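Local coordinates for protein argonaute (Methanocaldococcus jannaschii, PDB 5G5S) that uses short single-stranded DNA guides to bind complementary target DNA and cut it, possibly defending the cell against invading genetic elements, at residues Y142-N156 and K604-F618. Sequence-based numbering, arbitrary orientation. Where two conformers were deposited one is given.
Sequences YEVKKHDGDYYLILN and KYKVFTSDYRIGSVF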
loop_
_atom_site.group_PDB
_atom_site.type_symbol
_atom_site.label_atom_id
_atom_site.label_comp_id
_atom_site.label_asym_id
_atom_site.label_seq_id
_atom_site.Cartn_x
_atom_site.Cartn_y
_atom_site.Cartn_z
ATOM N N TYR A 142 16.605 1.613 12.547
ATOM C CA TYR A 142 17.712 0.710 12.291
ATOM C C TYR A 142 17.321 -0.757 12.358
ATOM O O TYR A 142 16.376 -1.138 13.049
ATOM C CB TYR A 142 18.901 1.032 13.219
ATOM C CG TYR A 142 18.636 0.651 14.658
ATOM C CD1 TYR A 142 17.819 1.437 15.470
ATOM C CD2 TYR A 142 19.169 -0.513 15.201
ATOM C CE1 TYR A 142 17.491 1.039 16.763
ATOM C CE2 TYR A 142 18.859 -0.915 16.497
ATOM C CZ TYR A 142 18.035 -0.124 17.282
ATOM O OH TYR A 142 17.764 -0.500 18.573
ATOM N N GLU A 143 18.089 -1.574 11.641
ATOM C CA GLU A 143 17.965 -3.022 11.548
ATOM C C GLU A 143 19.340 -3.577 11.233
ATOM O O GLU A 143 20.185 -2.850 10.707
ATOM C CB GLU A 143 17.046 -3.346 10.364
ATOM C CG GLU A 143 16.143 -4.544 10.567
ATOM C CD GLU A 143 15.149 -4.707 9.433
ATOM O OE1 GLU A 143 15.586 -4.728 8.259
ATOM O OE2 GLU A 143 13.931 -4.782 9.715
ATOM N N VAL A 144 19.582 -4.854 11.546
ATOM C CA VAL A 144 20.841 -5.500 11.180
ATOM C C VAL A 144 20.613 -6.627 10.181
ATOM O O VAL A 144 19.597 -7.318 10.249
ATOM C CB VAL A 144 21.948 -5.721 12.264
ATOM C CG1 VAL A 144 21.535 -5.211 13.630
ATOM C CG2 VAL A 144 22.462 -7.157 12.327
ATOM N N LYS A 145 21.508 -6.733 9.196
ATOM C CA LYS A 145 21.419 -7.717 8.122
ATOM C C LYS A 145 22.703 -8.466 7.959
ATOM O O LYS A 145 23.776 -7.859 7.981
ATOM C CB LYS A 145 20.986 -7.063 6.792
ATOM C CG LYS A 145 19.496 -6.649 6.721
ATOM C CD LYS A 145 18.476 -7.808 6.828
ATOM C CE LYS A 145 18.646 -8.875 5.772
ATOM N NZ LYS A 145 17.848 -10.087 6.088
ATOM N N LYS A 146 22.608 -9.798 7.826
ATOM C CA LYS A 146 23.772 -10.622 7.582
ATOM C C LYS A 146 23.848 -10.829 6.082
ATOM O O LYS A 146 22.889 -11.301 5.474
ATOM C CB LYS A 146 23.746 -11.956 8.346
ATOM C CG LYS A 146 25.156 -12.549 8.431
ATOM C CD LYS A 146 25.208 -13.947 9.032
ATOM C CE LYS A 146 26.634 -14.427 9.059
ATOM N NZ LYS A 146 26.740 -15.873 9.362
ATOM N N HIS A 147 24.915 -10.325 5.485
ATOM C CA HIS A 147 25.183 -10.486 4.066
ATOM C C HIS A 147 26.554 -11.132 4.059
ATOM O O HIS A 147 27.473 -10.625 4.709
ATOM C CB HIS A 147 25.192 -9.150 3.338
ATOM C CG HIS A 147 25.254 -9.281 1.851
ATOM N ND1 HIS A 147 24.232 -9.833 1.113
ATOM C CD2 HIS A 147 26.215 -8.935 0.965
ATOM C CE1 HIS A 147 24.561 -9.824 -0.165
ATOM N NE2 HIS A 147 25.759 -9.284 -0.281
ATOM N N ASP A 148 26.677 -12.239 3.327
ATOM C CA ASP A 148 27.893 -13.057 3.310
ATOM C C ASP A 148 28.141 -13.437 4.766
ATOM O O ASP A 148 27.248 -13.966 5.422
ATOM C CB ASP A 148 29.099 -12.413 2.617
ATOM C CG ASP A 148 28.966 -12.416 1.118
ATOM O OD1 ASP A 148 27.822 -12.404 0.627
ATOM O OD2 ASP A 148 30.000 -12.438 0.427
ATOM N N GLY A 149 29.342 -13.199 5.267
ATOM C CA GLY A 149 29.644 -13.519 6.648
ATOM C C GLY A 149 29.677 -12.294 7.532
ATOM O O GLY A 149 30.104 -12.355 8.676
ATOM N N ASP A 150 29.221 -11.174 6.995
ATOM C CA ASP A 150 29.277 -9.903 7.700
ATOM C C ASP A 150 27.915 -9.361 8.086
ATOM O O ASP A 150 26.916 -9.659 7.432
ATOM C CB ASP A 150 30.067 -8.862 6.890
ATOM C CG ASP A 150 31.518 -9.234 6.629
ATOM O OD1 ASP A 150 32.200 -9.695 7.583
ATOM O OD2 ASP A 150 31.984 -9.027 5.486
ATOM N N TYR A 151 27.892 -8.549 9.154
ATOM C CA TYR A 151 26.702 -7.881 9.676
ATOM C C TYR A 151 26.743 -6.415 9.329
ATOM O O TYR A 151 27.760 -5.746 9.533
ATOM C CB TYR A 151 26.549 -8.098 11.191
ATOM C CG TYR A 151 26.383 -9.558 11.540
ATOM C CD1 TYR A 151 25.125 -10.154 11.545
ATOM C CD2 TYR A 151 27.491 -10.365 11.790
ATOM C CE1 TYR A 151 24.968 -11.507 11.829
ATOM C CE2 TYR A 151 27.347 -11.724 12.064
ATOM C CZ TYR A 151 26.084 -12.291 12.080
ATOM O OH TYR A 151 25.930 -13.624 12.337
ATOM N N TYR A 152 25.636 -5.933 8.768
ATOM C CA TYR A 152 25.456 -4.559 8.322
ATOM C C TYR A 152 24.340 -3.935 9.068
ATOM O O TYR A 152 23.326 -4.581 9.297
ATOM C CB TYR A 152 25.137 -4.523 6.807
ATOM C CG TYR A 152 26.287 -5.013 5.952
ATOM C CD1 TYR A 152 26.483 -6.376 5.720
ATOM C CD2 TYR A 152 27.203 -4.120 5.402
ATOM C CE1 TYR A 152 27.550 -6.832 4.949
ATOM C CE2 TYR A 152 28.298 -4.567 4.664
ATOM C CZ TYR A 152 28.464 -5.923 4.434
ATOM O OH TYR A 152 29.532 -6.354 3.682
ATOM N N LEU A 153 24.495 -2.673 9.439
ATOM C CA LEU A 153 23.396 -1.946 10.049
ATOM C C LEU A 153 22.703 -1.177 8.938
ATOM O O LEU A 153 23.366 -0.469 8.177
ATOM C CB LEU A 153 23.830 -0.999 11.189
ATOM C CG LEU A 153 22.653 -0.447 12.040
ATOM C CD1 LEU A 153 22.250 -1.418 13.151
ATOM C CD2 LEU A 153 22.977 0.911 12.624
ATOM N N ILE A 154 21.381 -1.367 8.809
ATOM C CA ILE A 154 20.548 -0.635 7.853
ATOM C C ILE A 154 20.163 0.623 8.620
ATOM O O ILE A 154 19.615 0.532 9.720
ATOM C CB ILE A 154 19.317 -1.453 7.342
ATOM C CG1 ILE A 154 19.693 -2.887 6.877
ATOM C CG2 ILE A 154 18.509 -0.695 6.283
ATOM C CD1 ILE A 154 20.868 -3.024 5.874
ATOM N N LEU A 155 20.543 1.783 8.094
ATOM C CA LEU A 155 20.306 3.060 8.756
ATOM C C LEU A 155 19.405 3.969 7.912
ATOM O O LEU A 155 19.742 4.314 6.780
ATOM C CB LEU A 155 21.658 3.716 9.090
ATOM C CG LEU A 155 21.709 4.749 10.213
ATOM C CD1 LEU A 155 21.203 4.174 11.538
ATOM C CD2 LEU A 155 23.135 5.251 10.386
ATOM N N ASN A 156 18.232 4.301 8.457
ATOM C CA ASN A 156 17.255 5.129 7.773
ATOM C C ASN A 156 16.921 6.367 8.583
ATOM O O ASN A 156 16.772 6.289 9.797
ATOM C CB ASN A 156 15.988 4.325 7.478
ATOM C CG ASN A 156 15.186 4.822 6.301
ATOM O OD1 ASN A 156 15.709 5.465 5.385
ATOM N ND2 ASN A 156 13.898 4.497 6.283
ATOM N N LYS A 604 13.123 -0.258 5.696
ATOM C CA LYS A 604 14.275 0.549 6.088
ATOM C C LYS A 604 15.349 0.751 5.009
ATOM O O LYS A 604 16.247 1.571 5.216
ATOM C CB LYS A 604 14.894 -0.033 7.375
ATOM C CG LYS A 604 13.875 -0.154 8.509
ATOM C CD LYS A 604 14.542 -0.680 9.748
ATOM C CE LYS A 604 13.679 -0.586 10.991
ATOM N NZ LYS A 604 12.620 -1.619 11.003
ATOM N N TYR A 605 15.267 0.022 3.871
ATOM C CA TYR A 605 16.257 0.118 2.785
ATOM C C TYR A 605 16.149 1.382 1.978
ATOM O O TYR A 605 15.050 1.875 1.754
ATOM C CB TYR A 605 16.202 -1.082 1.820
ATOM C CG TYR A 605 16.654 -2.405 2.398
ATOM C CD1 TYR A 605 18.006 -2.700 2.546
ATOM C CD2 TYR A 605 15.735 -3.408 2.689
ATOM C CE1 TYR A 605 18.429 -3.944 3.015
ATOM C CE2 TYR A 605 16.142 -4.645 3.174
ATOM C CZ TYR A 605 17.492 -4.911 3.336
ATOM O OH TYR A 605 17.888 -6.129 3.821
ATOM N N LYS A 606 17.303 1.875 1.497
ATOM C CA LYS A 606 17.435 3.037 0.623
ATOM C C LYS A 606 18.534 2.746 -0.365
ATOM O O LYS A 606 19.602 2.287 0.036
ATOM C CB LYS A 606 17.810 4.324 1.407
ATOM C CG LYS A 606 16.729 4.915 2.297
ATOM C CD LYS A 606 15.486 5.393 1.525
ATOM C CE LYS A 606 14.266 5.537 2.418
ATOM N NZ LYS A 606 13.849 4.253 3.059
ATOM N N VAL A 607 18.285 3.028 -1.650
ATOM C CA VAL A 607 19.273 2.876 -2.726
ATOM C C VAL A 607 19.678 4.289 -3.134
ATOM O O VAL A 607 18.827 5.090 -3.525
ATOM C CB VAL A 607 18.779 2.027 -3.929
ATOM C CG1 VAL A 607 19.951 1.629 -4.825
ATOM C CG2 VAL A 607 18.029 0.784 -3.459
ATOM N N PHE A 608 20.974 4.612 -2.992
ATOM C CA PHE A 608 21.485 5.944 -3.285
ATOM C C PHE A 608 21.659 6.155 -4.802
ATOM O O PHE A 608 22.784 6.258 -5.297
ATOM C CB PHE A 608 22.775 6.230 -2.476
ATOM C CG PHE A 608 22.744 5.984 -0.975
ATOM C CD1 PHE A 608 21.534 5.912 -0.281
ATOM C CD2 PHE A 608 23.927 5.881 -0.248
ATOM C CE1 PHE A 608 21.511 5.679 1.098
ATOM C CE2 PHE A 608 23.903 5.685 1.136
ATOM C CZ PHE A 608 22.698 5.588 1.799
ATOM N N THR A 609 20.517 6.179 -5.536
ATOM C CA THR A 609 20.451 6.364 -6.990
ATOM C C THR A 609 19.109 6.907 -7.498
ATOM O O THR A 609 18.066 6.702 -6.872
ATOM C CB THR A 609 20.825 5.065 -7.745
ATOM O OG1 THR A 609 21.024 5.403 -9.117
ATOM C CG2 THR A 609 19.746 3.959 -7.635
ATOM N N SER A 610 19.134 7.509 -8.685
ATOM C CA SER A 610 17.938 8.007 -9.359
ATOM C C SER A 610 17.512 7.016 -10.450
ATOM O O SER A 610 16.472 7.201 -11.088
ATOM C CB SER A 610 18.179 9.397 -9.937
ATOM O OG SER A 610 18.423 10.318 -8.888
ATOM N N ASP A 611 18.310 5.952 -10.644
ATOM C CA ASP A 611 18.027 4.881 -11.600
ATOM C C ASP A 611 16.878 3.985 -11.074
ATOM O O ASP A 611 16.598 3.959 -9.872
ATOM C CB ASP A 611 19.305 4.070 -11.906
ATOM C CG ASP A 611 19.220 3.108 -13.088
ATOM O OD1 ASP A 611 18.312 3.287 -13.945
ATOM O OD2 ASP A 611 20.053 2.174 -13.154
ATOM N N TYR A 612 16.195 3.302 -11.992
ATOM C CA TYR A 612 15.020 2.487 -11.728
ATOM C C TYR A 612 15.004 1.282 -12.660
ATOM O O TYR A 612 15.878 1.181 -13.518
ATOM C CB TYR A 612 13.744 3.344 -11.901
ATOM C CG TYR A 612 13.542 3.872 -13.310
ATOM C CD1 TYR A 612 14.206 5.014 -13.752
ATOM C CD2 TYR A 612 12.684 3.230 -14.199
ATOM C CE1 TYR A 612 14.055 5.477 -15.057
ATOM C CE2 TYR A 612 12.523 3.687 -15.507
ATOM C CZ TYR A 612 13.188 4.828 -15.924
ATOM O OH TYR A 612 12.989 5.308 -17.199
ATOM N N ARG A 613 13.991 0.383 -12.515
ATOM C CA ARG A 613 13.857 -0.859 -13.292
ATOM C C ARG A 613 15.044 -1.768 -12.871
ATOM O O ARG A 613 15.579 -2.517 -13.683
ATOM C CB ARG A 613 13.833 -0.549 -14.811
ATOM C CG ARG A 613 13.295 -1.645 -15.716
ATOM C CD ARG A 613 13.369 -1.218 -17.178
ATOM N NE ARG A 613 14.486 -1.865 -17.869
ATOM C CZ ARG A 613 14.756 -1.747 -19.166
ATOM N NH1 ARG A 613 14.001 -0.977 -19.942
ATOM N NH2 ARG A 613 15.783 -2.395 -19.698
ATOM N N ILE A 614 15.425 -1.693 -11.562
ATOM C CA ILE A 614 16.542 -2.416 -10.940
ATOM C C ILE A 614 16.147 -3.225 -9.699
ATOM O O ILE A 614 15.237 -2.848 -8.958
ATOM C CB ILE A 614 17.795 -1.508 -10.691
ATOM C CG1 ILE A 614 17.469 -0.303 -9.770
ATOM C CG2 ILE A 614 18.447 -1.069 -12.016
ATOM C CD1 ILE A 614 18.682 0.324 -9.086
ATOM N N GLY A 615 16.864 -4.322 -9.488
ATOM C CA GLY A 615 16.637 -5.231 -8.375
ATOM C C GLY A 615 17.893 -5.925 -7.910
ATOM O O GLY A 615 18.779 -6.228 -8.716
ATOM N N SER A 616 17.985 -6.170 -6.594
ATOM C CA SER A 616 19.123 -6.868 -5.992
ATOM C C SER A 616 18.675 -7.697 -4.780
ATOM O O SER A 616 17.493 -7.678 -4.431
ATOM C CB SER A 616 20.237 -5.893 -5.630
ATOM O OG SER A 616 21.438 -6.585 -5.345
ATOM N N VAL A 617 19.596 -8.496 -4.201
ATOM C CA VAL A 617 19.325 -9.359 -3.048
ATOM C C VAL A 617 20.341 -9.030 -1.943
ATOM O O VAL A 617 21.545 -9.114 -2.170
ATOM C CB VAL A 617 19.309 -10.878 -3.411
ATOM C CG1 VAL A 617 19.184 -11.755 -2.165
ATOM C CG2 VAL A 617 18.194 -11.209 -4.404
ATOM N N PHE A 618 19.856 -8.628 -0.763
ATOM C CA PHE A 618 20.741 -8.323 0.354
ATOM C C PHE A 618 20.356 -9.186 1.557
ATOM O O PHE A 618 19.268 -9.008 2.126
ATOM C CB PHE A 618 20.735 -6.821 0.680
ATOM C CG PHE A 618 21.853 -6.388 1.596
ATOM C CD1 PHE A 618 23.173 -6.373 1.154
ATOM C CD2 PHE A 618 21.585 -5.967 2.893
ATOM C CE1 PHE A 618 24.207 -5.959 1.998
ATOM C CE2 PHE A 618 22.620 -5.568 3.742
ATOM C CZ PHE A 618 23.925 -5.571 3.290
#
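F618 pushes its ring in among H147, Y152, I154 and K145 of the hairpin 142-156, on the face where alternate residues of both strands point. Its CG lies anti to the backbone N (chi1 -166°), which carries the ring out from the end of strand 614-618 to the hairpin. H147 lies over one face as an offset stack, ring centroids 4.5 Å apart and planes 22° from parallel, with its CB adding a CH-pi contact to that same ring. Toward Y152 the phenyl turns its edge: CZ of F618 comes within 3.6 Å of CG of Y152 in a T-shaped pair, planes at 67°. CE2 of F618 meets CD1 of I154 at 3.8 Å, and that methyl also reaches CE1 of Y605.

Beside it K145, bent at chi2 and chi3, crosses Y605 at about a right angle, CG of K145 3.4 Å from OH of Y605. That hydroxyl bonds to D621, while the ammonium of K145 has partners in G619 and E101, and its carbons CG, CD and CE lie against the phenol oxygen.

Away from the turn, CD of K604 lies against CB of E143, and NZ of K604 stays 3.7 Å from OE2 of E143, a long salt bridge. The bond from K606 NZ to N156 OD1 is weak at 3.2 Å; the same NZ also donates, within its own segment, to the carbonyl O of Y605 from above the carbonyl plane, and N156 ND2 is taken by E141.

The antiparallel beta-hairpin, closed by a type II' turn from H147 to D150, thus abuts the PIWI domain, with strand 614-618 running nearly perpendicular to strand 142-147. Aromatic and aliphatic contacts make up the middle, while the polar links across it are long or weak, which suggests that ring and aliphatic packing contribute more to this junction than charge does.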